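Local coordinates for protein intramolecular trans-sialidase (Macrobdella decora, PDB 3SLI) that cleaves terminal sialic acid from sialoglycoconjugates by intramolecular trans-sialylation, releasing 2,7-anhydro-Neu5Ac, at residues 126-130 / 131-135; 158-162 / 163-167; 574-578 / 579-583. One frame throughout, in Å; residues are numbered along the deposited sequence.

All three contacts close round a type I' turn with glycine at its third position, and they follow one another along the chain; the first two are regular two-stranded hairpins, the third a single bonded pair. Interactions 1 and 2 lie in the N-terminal sialidase domain, of concanavalin-like fold, with centres 26 Å apart: 126-135 pairs two neighbouring strands, 123-128 and 131-137, at one end of a seven-stranded antiparallel sheet, whereas 158-167 is a separate hairpin lying against strands 51-58 and 67-74. Interaction 3, 42 Å from the first and 51 Å from the second between centres, leads into strand 579-587 of the propeller-like BNR region. The same turn thus serves two different beta architectures, and none of the three touches another.

Interaction 1: 126-130 / 131-135; sequences LFANG and ELLAT
A two-residue beta hairpin with a classic bulge joins strands 123-128 and 131-137, its type I' turn running from Ala-128 to Glu-131. The turn is closed by a reciprocal pair of backbone bonds: Ala-128 N gives its hydrogen to Glu-131 O and Glu-131 N returns one to Ala-128 O, both at 3.0 Å. Asn-129 and Gly-130 take the two central positions, both with positive phi, 87° at Gly-130, a backbone shape glycine adopts readily. Further along, the register slips by one residue. Leu-126 O accepts from Leu-133 N at 2.8 Å, while Leu-126 N donates to Ala-134 O at 3.1 Å, so that Leu-133 and Ala-134 both face Leu-126.

On one side of the hairpin, Leu-132 lays its CD1 methyl over a face of the Phe-127 ring, 4.0 Å from the centroid and displaced toward the rim, a CH-pi contact. With CG of Leu-132 opposite the backbone N (chi1 165°), the branch reaches across to the ring; helix 184-191 also touches Phe-127. Within the bulge, Leu-133 presses CD1 against Ala-128 CB at 3.4 Å, tighter than usual for two carbons. At the turn, a water donates to both Asn-129 O and Glu-131 OE2, tying the bent Glu-131 chain back to the loop, while Asn-129 OD1 accepts from Thr-112 N and is also bonded to Thr-194 OG1. The type I' turn is characteristic of two-residue beta hairpins; here the hairpin, with a classic bulge in its second strand, ends an antiparallel sheet of a concanavalin-like domain.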
ATOM      1  N   LEU A 126     -22.740   2.639   3.960  1.00 13.29           N
ATOM      2  CA  LEU A 126     -22.519   2.101   2.618  1.00 13.97           C
ATOM      3  C   LEU A 126     -21.705   0.822   2.701  1.00 13.82           C
ATOM      4  O   LEU A 126     -20.728   0.753   3.455  1.00 13.46           O
ATOM      5  CB  LEU A 126     -21.763   3.107   1.739  1.00 16.73           C
ATOM      6  CG  LEU A 126     -22.515   4.100   0.855  1.00 19.10           C
ATOM      7  CD1 LEU A 126     -21.498   5.036   0.209  1.00 19.83           C
ATOM      8  CD2 LEU A 126     -23.326   3.381  -0.209  1.00 15.99           C
ATOM      9  N   PHE A 127     -22.076  -0.162   1.884  1.00 14.21           N
ATOM     10  CA  PHE A 127     -21.406  -1.456   1.859  1.00 13.07           C
ATOM     11  C   PHE A 127     -21.140  -1.837   0.417  1.00 13.18           C
ATOM     12  O   PHE A 127     -21.879  -1.438  -0.491  1.00 14.52           O
ATOM     13  CB  PHE A 127     -22.311  -2.564   2.443  1.00 10.78           C
ATOM     14  CG  PHE A 127     -22.769  -2.324   3.854  1.00 13.49           C
ATOM     15  CD1 PHE A 127     -23.827  -1.446   4.129  1.00 12.55           C
ATOM     16  CD2 PHE A 127     -22.155  -2.982   4.914  1.00 11.45           C
ATOM     17  CE1 PHE A 127     -24.263  -1.232   5.438  1.00 10.72           C
ATOM     18  CE2 PHE A 127     -22.581  -2.777   6.230  1.00 15.71           C
ATOM     19  CZ  PHE A 127     -23.644  -1.894   6.491  1.00 14.41           C
ATOM     20  N   ALA A 128     -20.118  -2.657   0.212  1.00 13.65           N
ATOM     21  CA  ALA A 128     -19.800  -3.159  -1.118  1.00 12.00           C
ATOM     22  C   ALA A 128     -18.925  -4.388  -0.990  1.00 10.72           C
ATOM     23  O   ALA A 128     -18.030  -4.441  -0.142  1.00 12.28           O
ATOM     24  CB  ALA A 128     -19.108  -2.106  -1.965  1.00 12.67           C
ATOM     25  N   ASN A 129     -19.270  -5.406  -1.764  1.00 11.86           N
ATOM     26  CA  ASN A 129     -18.530  -6.657  -1.822  1.00 15.68           C
ATOM     27  C   ASN A 129     -18.104  -7.246  -0.479  1.00 15.57           C
ATOM     28  O   ASN A 129     -16.961  -7.692  -0.302  1.00 14.28           O
ATOM     29  CB  ASN A 129     -17.332  -6.497  -2.765  1.00 16.29           C
ATOM     30  CG  ASN A 129     -17.749  -6.104  -4.181  1.00 17.98           C
ATOM     31  OD1 ASN A 129     -18.868  -6.383  -4.623  1.00 16.03           O
ATOM     32  ND2 ASN A 129     -16.857  -5.424  -4.890  1.00 13.95           N
ATOM     33  N   GLY A 130     -19.031  -7.223   0.474  1.00 14.85           N
ATOM     34  CA  GLY A 130     -18.785  -7.788   1.787  1.00 14.19           C
ATOM     35  C   GLY A 130     -18.137  -6.917   2.836  1.00 12.79           C
ATOM     36  O   GLY A 130     -17.757  -7.428   3.890  1.00 14.63           O
ATOM     37  N   GLU A 131     -18.026  -5.617   2.592  1.00 13.52           N
ATOM     38  CA  GLU A 131     -17.400  -4.736   3.571  1.00 13.73           C
ATOM     39  C   GLU A 131     -18.183  -3.461   3.826  1.00 12.22           C
ATOM     40  O   GLU A 131     -18.856  -2.948   2.929  1.00 12.59           O
ATOM     41  CB  GLU A 131     -15.986  -4.342   3.115  1.00 17.20           C
ATOM     42  CG  GLU A 131     -15.051  -5.506   2.748  1.00 18.51           C
ATOM     43  CD  GLU A 131     -14.668  -6.387   3.929  1.00 20.51           C
ATOM     44  OE1 GLU A 131     -14.760  -5.941   5.095  1.00 23.04           O
ATOM     45  OE2 GLU A 131     -14.263  -7.545   3.693  1.00 21.31           O
ATOM     46  N   LEU A 132     -18.115  -2.982   5.066  1.00 13.87           N
ATOM     47  CA  LEU A 132     -18.740  -1.718   5.465  1.00 15.71           C
ATOM     48  C   LEU A 132     -17.711  -0.667   5.034  1.00 17.48           C
ATOM     49  O   LEU A 132     -16.592  -0.652   5.549  1.00 18.87           O
ATOM     50  CB  LEU A 132     -18.922  -1.662   6.984  1.00 15.41           C
ATOM     51  CG  LEU A 132     -19.226  -0.277   7.569  1.00 14.55           C
ATOM     52  CD1 LEU A 132     -20.524   0.287   6.990  1.00 17.18           C
ATOM     53  CD2 LEU A 132     -19.300  -0.369   9.078  1.00 16.35           C
ATOM     54  N   LEU A 133     -18.085   0.203   4.102  1.00 16.72           N
ATOM     55  CA  LEU A 133     -17.159   1.209   3.580  1.00 14.94           C
ATOM     56  C   LEU A 133     -17.134   2.561   4.271  1.00 16.21           C
ATOM     57  O   LEU A 133     -16.061   3.125   4.493  1.00 15.72           O
ATOM     58  CB  LEU A 133     -17.416   1.420   2.087  1.00 14.82           C
ATOM     59  CG  LEU A 133     -17.421   0.172   1.199  1.00 16.41           C
ATOM     60  CD1 LEU A 133     -18.000   0.543  -0.142  1.00 15.83           C
ATOM     61  CD2 LEU A 133     -16.022  -0.414   1.059  1.00 13.43           C
ATOM     62  N   ALA A 134     -18.302   3.110   4.585  1.00 14.00           N
ATOM     63  CA  ALA A 134     -18.346   4.415   5.221  1.00 12.91           C
ATOM     64  C   ALA A 134     -19.624   4.602   6.022  1.00 14.25           C
ATOM     65  O   ALA A 134     -20.617   3.910   5.790  1.00 15.45           O
ATOM     66  CB  ALA A 134     -18.214   5.509   4.164  1.00 14.84           C
ATOM     67  N   THR A 135     -19.592   5.568   6.931  1.00 12.92           N
ATOM     68  CA  THR A 135     -20.714   5.870   7.801  1.00 14.64           C
ATOM     69  C   THR A 135     -20.893   7.381   7.912  1.00 16.39           C
ATOM     70  O   THR A 135     -19.909   8.129   7.987  1.00 15.26           O
ATOM     71  CB  THR A 135     -20.448   5.299   9.211  1.00 13.90           C
ATOM     72  OG1 THR A 135     -20.235   3.886   9.116  1.00 18.68           O
ATOM     73  CG2 THR A 135     -21.616   5.568  10.148  1.00 16.56           C
TER
HETATM   74  O   HOH W   1     -15.154  -8.909   1.445  1.00 19.95           O

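Interaction 2: 158-162 / 163-167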
ATOM      1  N   THR A 158     -29.926   9.782 -12.950  1.00 12.69           N
ATOM      2  CA  THR A 158     -30.675  10.671 -12.066  1.00 13.02           C
ATOM      3  C   THR A 158     -31.338  11.711 -12.958  1.00 14.96           C
ATOM      4  O   THR A 158     -30.659  12.380 -13.737  1.00 10.97           O
ATOM      5  CB  THR A 158     -29.754  11.376 -11.058  1.00 12.47           C
ATOM      6  OG1 THR A 158     -29.256  10.415 -10.115  1.00 11.48           O
ATOM      7  CG2 THR A 158     -30.507  12.479 -10.309  1.00  9.60           C
ATOM      8  N   LYS A 159     -32.664  11.807 -12.894  1.00 13.66           N
ATOM      9  CA  LYS A 159     -33.379  12.765 -13.725  1.00 12.61           C
ATOM     10  C   LYS A 159     -33.235  14.184 -13.188  1.00 13.65           C
ATOM     11  O   LYS A 159     -33.585  14.471 -12.031  1.00 12.68           O
ATOM     12  CB  LYS A 159     -34.851  12.364 -13.874  1.00 12.71           C
ATOM     13  CG  LYS A 159     -35.030  11.077 -14.665  1.00 14.63           C
ATOM     14  CD  LYS A 159     -36.490  10.745 -14.926  1.00 13.91           C
ATOM     15  CE  LYS A 159     -36.596   9.504 -15.793  1.00 15.69           C
ATOM     16  NZ  LYS A 159     -38.001   9.171 -16.158  1.00 14.64           N
ATOM     17  N   ARG A 160     -32.643  15.049 -14.010  1.00 15.91           N
ATOM     18  CA  ARG A 160     -32.417  16.451 -13.654  1.00 16.90           C
ATOM     19  C   ARG A 160     -32.928  17.306 -14.806  1.00 17.35           C
ATOM     20  O   ARG A 160     -32.444  17.200 -15.933  1.00 14.90           O
ATOM     21  CB  ARG A 160     -30.929  16.711 -13.414  1.00 15.34           C
ATOM     22  CG  ARG A 160     -30.307  15.769 -12.395  1.00 15.34           C
ATOM     23  CD  ARG A 160     -28.864  16.137 -12.094  1.00 13.19           C
ATOM     24  NE  ARG A 160     -28.769  17.251 -11.155  1.00 13.45           N
ATOM     25  CZ  ARG A 160     -27.631  17.847 -10.821  1.00 17.87           C
ATOM     26  NH1 ARG A 160     -26.486  17.440 -11.361  1.00 18.23           N
ATOM     27  NH2 ARG A 160     -27.635  18.839  -9.938  1.00 14.40           N
ATOM     28  N   GLN A 161     -33.961  18.096 -14.528  1.00 17.48           N
ATOM     29  CA  GLN A 161     -34.594  18.954 -15.528  1.00 17.21           C
ATOM     30  C   GLN A 161     -34.899  18.195 -16.820  1.00 16.14           C
ATOM     31  O   GLN A 161     -34.572  18.651 -17.924  1.00 15.08           O
ATOM     32  CB  GLN A 161     -33.756  20.204 -15.803  1.00 18.23           C
ATOM     33  CG  GLN A 161     -33.485  21.024 -14.560  1.00 16.76           C
ATOM     34  CD  GLN A 161     -32.991  22.422 -14.876  1.00 20.73           C
ATOM     35  OE1 GLN A 161     -33.775  23.374 -14.913  1.00 20.00           O
ATOM     36  NE2 GLN A 161     -31.687  22.561 -15.081  1.00 15.72           N
ATOM     37  N   GLY A 162     -35.521  17.027 -16.657  1.00 14.48           N
ATOM     38  CA  GLY A 162     -35.911  16.197 -17.784  1.00 15.14           C
ATOM     39  C   GLY A 162     -34.815  15.466 -18.536  1.00 16.54           C
ATOM     40  O   GLY A 162     -35.084  14.874 -19.585  1.00 18.03           O
ATOM     41  N   LYS A 163     -33.595  15.487 -18.004  1.00 16.97           N
ATOM     42  CA  LYS A 163     -32.454  14.828 -18.639  1.00 17.52           C
ATOM     43  C   LYS A 163     -31.900  13.736 -17.740  1.00 15.09           C
ATOM     44  O   LYS A 163     -32.007  13.813 -16.512  1.00 14.78           O
ATOM     45  CB  LYS A 163     -31.319  15.837 -18.880  1.00 16.61           C
ATOM     46  CG  LYS A 163     -31.675  17.025 -19.738  1.00 23.67           C
ATOM     47  CD  LYS A 163     -31.875  16.614 -21.175  1.00 31.46           C
ATOM     48  CE  LYS A 163     -32.167  17.822 -22.054  1.00 39.06           C
ATOM     49  NZ  LYS A 163     -32.300  17.420 -23.484  1.00 41.96           N
ATOM     50  N   ILE A 164     -31.274  12.739 -18.353  1.00 13.86           N
ATOM     51  CA  ILE A 164     -30.648  11.663 -17.600  1.00 14.62           C
ATOM     52  C   ILE A 164     -29.222  12.115 -17.254  1.00 13.74           C
ATOM     53  O   ILE A 164     -28.365  12.231 -18.135  1.00 15.19           O
ATOM     54  CB  ILE A 164     -30.588  10.331 -18.411  1.00 13.59           C
ATOM     55  CG1 ILE A 164     -32.002   9.781 -18.655  1.00 14.84           C
ATOM     56  CG2 ILE A 164     -29.736   9.286 -17.661  1.00 13.28           C
ATOM     57  CD1 ILE A 164     -32.721   9.310 -17.397  1.00 13.28           C
ATOM     58  N   ALA A 165     -28.997  12.450 -15.991  1.00 13.05           N
ATOM     59  CA  ALA A 165     -27.675  12.862 -15.525  1.00 13.49           C
ATOM     60  C   ALA A 165     -26.973  11.647 -14.898  1.00 12.00           C
ATOM     61  O   ALA A 165     -27.628  10.654 -14.569  1.00 12.45           O
ATOM     62  CB  ALA A 165     -27.803  13.988 -14.504  1.00 11.62           C
ATOM     63  N   TYR A 166     -25.652  11.726 -14.738  1.00 11.82           N
ATOM     64  CA  TYR A 166     -24.854  10.633 -14.163  1.00 11.53           C
ATOM     65  C   TYR A 166     -25.254   9.316 -14.846  1.00 13.12           C
ATOM     66  O   TYR A 166     -25.569   8.330 -14.178  1.00 12.31           O
ATOM     67  CB  TYR A 166     -25.122  10.531 -12.655  1.00 11.51           C
ATOM     68  CG  TYR A 166     -25.083  11.847 -11.908  1.00 12.57           C
ATOM     69  CD1 TYR A 166     -24.063  12.773 -12.133  1.00 11.25           C
ATOM     70  CD2 TYR A 166     -26.059  12.158 -10.952  1.00 11.20           C
ATOM     71  CE1 TYR A 166     -24.012  13.972 -11.425  1.00 15.62           C
ATOM     72  CE2 TYR A 166     -26.018  13.347 -10.238  1.00 13.40           C
ATOM     73  CZ  TYR A 166     -24.992  14.254 -10.477  1.00 15.54           C
ATOM     74  OH  TYR A 166     -24.933  15.428  -9.762  1.00 14.12           O
ATOM     75  N   PRO A 167     -25.171   9.270 -16.189  1.00 14.18           N
ATOM     76  CA  PRO A 167     -25.540   8.107 -16.998  1.00 13.94           C
ATOM     77  C   PRO A 167     -24.750   6.825 -16.813  1.00 15.66           C
ATOM     78  O   PRO A 167     -23.546   6.775 -17.082  1.00 13.98           O
ATOM     79  CB  PRO A 167     -25.400   8.627 -18.440  1.00 12.32           C
ATOM     80  CG  PRO A 167     -25.276  10.116 -18.305  1.00 15.24           C
ATOM     81  CD  PRO A 167     -24.508  10.271 -17.040  1.00 14.44           C
TER
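Arg-160 and Ala-165 make the close-packed side of this hairpin: the arginine CD comes to 3.4 Å from the Ala-165 CB methyl, with its CG just behind. A bend at chi3 (80°) turns the guanidinium beyond the methyl and obliquely across the end of Tyr-166, with the two planes 28° apart. Arg-160 NH1 approaches Tyr-166 OH at 3.0 Å, but the angle is too poor for a hydrogen bond. The group is gripped from outside, through NE to Gln-65 O and NH2 in a salt bridge with Asp-66. Thr-158 runs beside Tyr-166, its OG1 in the ring plane at the edge, 3.7 Å from CD2; that hydroxyl bonds to Ser-53, and His-70 stacks on the tyrosine.

The frame is a two-residue beta hairpin with a type I' turn from Arg-160 to Lys-163, two reciprocal backbone pairs joining Thr-158 to Ala-165 and Arg-160 to Lys-163.

The other face is looser. Lys-159 and Ile-164 meet through CG and CD1 at 4.0 Å, the extended lysine chain slanting past the methyl. Back on the Arg-160 side, at the solvent-exposed turn, Lys-163 bends at chi2 (-70°) and its ammonium end leads away from the hairpin.

Interaction 3: 574-578 / 579-583; sequences QPIDG and KPAII
Ile-576 and Lys-579 are the first and last residues of a type I' turn that leads into strand 579-587, part of a four-stranded antiparallel sheet in the propeller-like region of the sialidase. Two backbone hydrogen bonds close it. Ile-576 N donates to Lys-579 O at 2.9 Å, in the carbonyl plane, whereas Lys-579 N reaches Ile-576 O at 3.0 Å from well above that carbonyl's plane, 59° out of it. Pro-575 CA also lies 3.2 Å from Lys-579 O. Asp-577 and Gly-578 fill the corner, both with positive phi.

The apolar contact is between Ile-576 and Ala-581. Ile-576 lays its CG1 branch along the Ala-581 methyl, and CD1 ends 3.8 Å from Ala-581 CB; with CG1 beside the backbone N (chi1 -64°) and chi2 fully extended, CB, CG1 and CD1 all border that one methyl. Ile-600 of strand 596-605 also touches Ile-576.

The charged ends lead away from the turn to neighbouring strands: Asp-577 OD2 forms a salt bridge with Lys-619 and a hydrogen bond with Tyr-620, and the extended Lys-579 reaches Asn-604 OD1 through NZ.

Beyond the turn the two chains separate, since the backbone turns a corner at Gln-574, and water replaces direct pairing. One water molecule bridges the gap, donating to Gln-574 O at 2.7 Å and accepting from Ala-581 N at 2.8 Å.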
ATOM      1  N   GLN A 574      10.857 -20.090 -16.658  1.00 14.89           N
ATOM      2  CA  GLN A 574      10.713 -20.785 -17.927  1.00 17.15           C
ATOM      3  C   GLN A 574      10.701 -19.799 -19.087  1.00 18.35           C
ATOM      4  O   GLN A 574      10.389 -18.617 -18.903  1.00 18.58           O
ATOM      5  CB  GLN A 574       9.438 -21.632 -17.921  1.00 16.34           C
ATOM      6  CG  GLN A 574       9.483 -22.801 -16.945  1.00 21.65           C
ATOM      7  CD  GLN A 574      10.621 -23.770 -17.243  1.00 24.00           C
ATOM      8  OE1 GLN A 574      10.986 -23.975 -18.402  1.00 25.87           O
ATOM      9  NE2 GLN A 574      11.187 -24.363 -16.204  1.00 24.83           N
ATOM     10  N   PRO A 575      11.118 -20.248 -20.282  1.00 18.81           N
ATOM     11  CA  PRO A 575      11.112 -19.321 -21.413  1.00 18.17           C
ATOM     12  C   PRO A 575       9.689 -19.048 -21.911  1.00 18.41           C
ATOM     13  O   PRO A 575       8.795 -19.874 -21.739  1.00 17.65           O
ATOM     14  CB  PRO A 575      11.952 -20.063 -22.457  1.00 19.35           C
ATOM     15  CG  PRO A 575      11.667 -21.494 -22.165  1.00 17.03           C
ATOM     16  CD  PRO A 575      11.704 -21.547 -20.660  1.00 15.91           C
ATOM     17  N   ILE A 576       9.485 -17.868 -22.488  1.00 17.05           N
ATOM     18  CA  ILE A 576       8.199 -17.465 -23.050  1.00 14.01           C
ATOM     19  C   ILE A 576       8.513 -17.173 -24.524  1.00 15.44           C
ATOM     20  O   ILE A 576       9.465 -16.437 -24.829  1.00 14.12           O
ATOM     21  CB  ILE A 576       7.626 -16.226 -22.313  1.00 11.44           C
ATOM     22  CG1 ILE A 576       7.342 -16.598 -20.854  1.00 10.85           C
ATOM     23  CG2 ILE A 576       6.350 -15.745 -22.999  1.00 12.32           C
ATOM     24  CD1 ILE A 576       6.786 -15.480 -20.004  1.00 12.76           C
ATOM     25  N   ASP A 577       7.773 -17.816 -25.426  1.00 13.66           N
ATOM     26  CA  ASP A 577       8.004 -17.697 -26.874  1.00 15.11           C
ATOM     27  C   ASP A 577       9.441 -18.147 -27.180  1.00 13.64           C
ATOM     28  O   ASP A 577      10.066 -17.668 -28.121  1.00 14.98           O
ATOM     29  CB  ASP A 577       7.784 -16.262 -27.381  1.00 14.63           C
ATOM     30  CG  ASP A 577       6.312 -15.858 -27.428  1.00 15.47           C
ATOM     31  OD1 ASP A 577       5.422 -16.704 -27.193  1.00 19.94           O
ATOM     32  OD2 ASP A 577       6.046 -14.674 -27.716  1.00 15.44           O
ATOM     33  N   GLY A 578       9.960 -19.055 -26.358  1.00 15.60           N
ATOM     34  CA  GLY A 578      11.308 -19.569 -26.538  1.00 16.31           C
ATOM     35  C   GLY A 578      12.462 -18.702 -26.059  1.00 16.93           C
ATOM     36  O   GLY A 578      13.625 -19.076 -26.230  1.00 18.45           O
ATOM     37  N   LYS A 579      12.163 -17.573 -25.420  1.00 16.34           N
ATOM     38  CA  LYS A 579      13.205 -16.662 -24.950  1.00 15.10           C
ATOM     39  C   LYS A 579      13.178 -16.437 -23.443  1.00 14.70           C
ATOM     40  O   LYS A 579      12.159 -16.684 -22.794  1.00 15.40           O
ATOM     41  CB  LYS A 579      13.048 -15.299 -25.644  1.00 16.11           C
ATOM     42  CG  LYS A 579      13.149 -15.361 -27.156  1.00 19.69           C
ATOM     43  CD  LYS A 579      12.928 -14.005 -27.792  1.00 21.75           C
ATOM     44  CE  LYS A 579      13.189 -14.078 -29.295  1.00 27.66           C
ATOM     45  NZ  LYS A 579      12.847 -12.818 -30.021  1.00 30.24           N
ATOM     46  N   PRO A 580      14.324 -16.043 -22.855  1.00 13.52           N
ATOM     47  CA  PRO A 580      14.371 -15.783 -21.415  1.00 14.20           C
ATOM     48  C   PRO A 580      13.407 -14.606 -21.231  1.00 15.84           C
ATOM     49  O   PRO A 580      13.394 -13.688 -22.058  1.00 16.14           O
ATOM     50  CB  PRO A 580      15.815 -15.327 -21.200  1.00 14.20           C
ATOM     51  CG  PRO A 580      16.558 -16.040 -22.263  1.00 11.65           C
ATOM     52  CD  PRO A 580      15.661 -15.902 -23.454  1.00 13.59           C
ATOM     53  N   ALA A 581      12.626 -14.606 -20.159  1.00 14.12           N
ATOM     54  CA  ALA A 581      11.661 -13.538 -19.960  1.00 11.68           C
ATOM     55  C   ALA A 581      11.694 -12.905 -18.591  1.00 10.41           C
ATOM     56  O   ALA A 581      12.096 -13.534 -17.614  1.00 12.39           O
ATOM     57  CB  ALA A 581      10.261 -14.061 -20.244  1.00 12.56           C
ATOM     58  N   ILE A 582      11.317 -11.631 -18.538  1.00 11.74           N
ATOM     59  CA  ILE A 582      11.226 -10.899 -17.279  1.00  9.39           C
ATOM     60  C   ILE A 582       9.795 -10.336 -17.285  1.00 11.01           C
ATOM     61  O   ILE A 582       9.185 -10.214 -18.352  1.00 10.80           O
ATOM     62  CB  ILE A 582      12.315  -9.787 -17.124  1.00  9.72           C
ATOM     63  CG1 ILE A 582      12.242  -8.772 -18.273  1.00  9.77           C
ATOM     64  CG2 ILE A 582      13.699 -10.431 -17.073  1.00  8.65           C
ATOM     65  CD1 ILE A 582      13.164  -7.574 -18.101  1.00  9.35           C
ATOM     66  N   ILE A 583       9.239 -10.074 -16.108  1.00 10.63           N
ATOM     67  CA  ILE A 583       7.871  -9.575 -16.004  1.00 11.24           C
ATOM     68  C   ILE A 583       7.856  -8.307 -15.157  1.00 11.67           C
ATOM     69  O   ILE A 583       8.457  -8.274 -14.073  1.00 10.34           O
ATOM     70  CB  ILE A 583       6.956 -10.665 -15.387  1.00 13.70           C
ATOM     71  CG1 ILE A 583       7.128 -11.974 -16.167  1.00 12.92           C
ATOM     72  CG2 ILE A 583       5.484 -10.233 -15.448  1.00  9.58           C
ATOM     73  CD1 ILE A 583       6.345 -13.149 -15.608  1.00 17.91           C
TER
HETATM   74  O   HOH W   2      12.581 -17.033 -18.750  1.00 15.44           O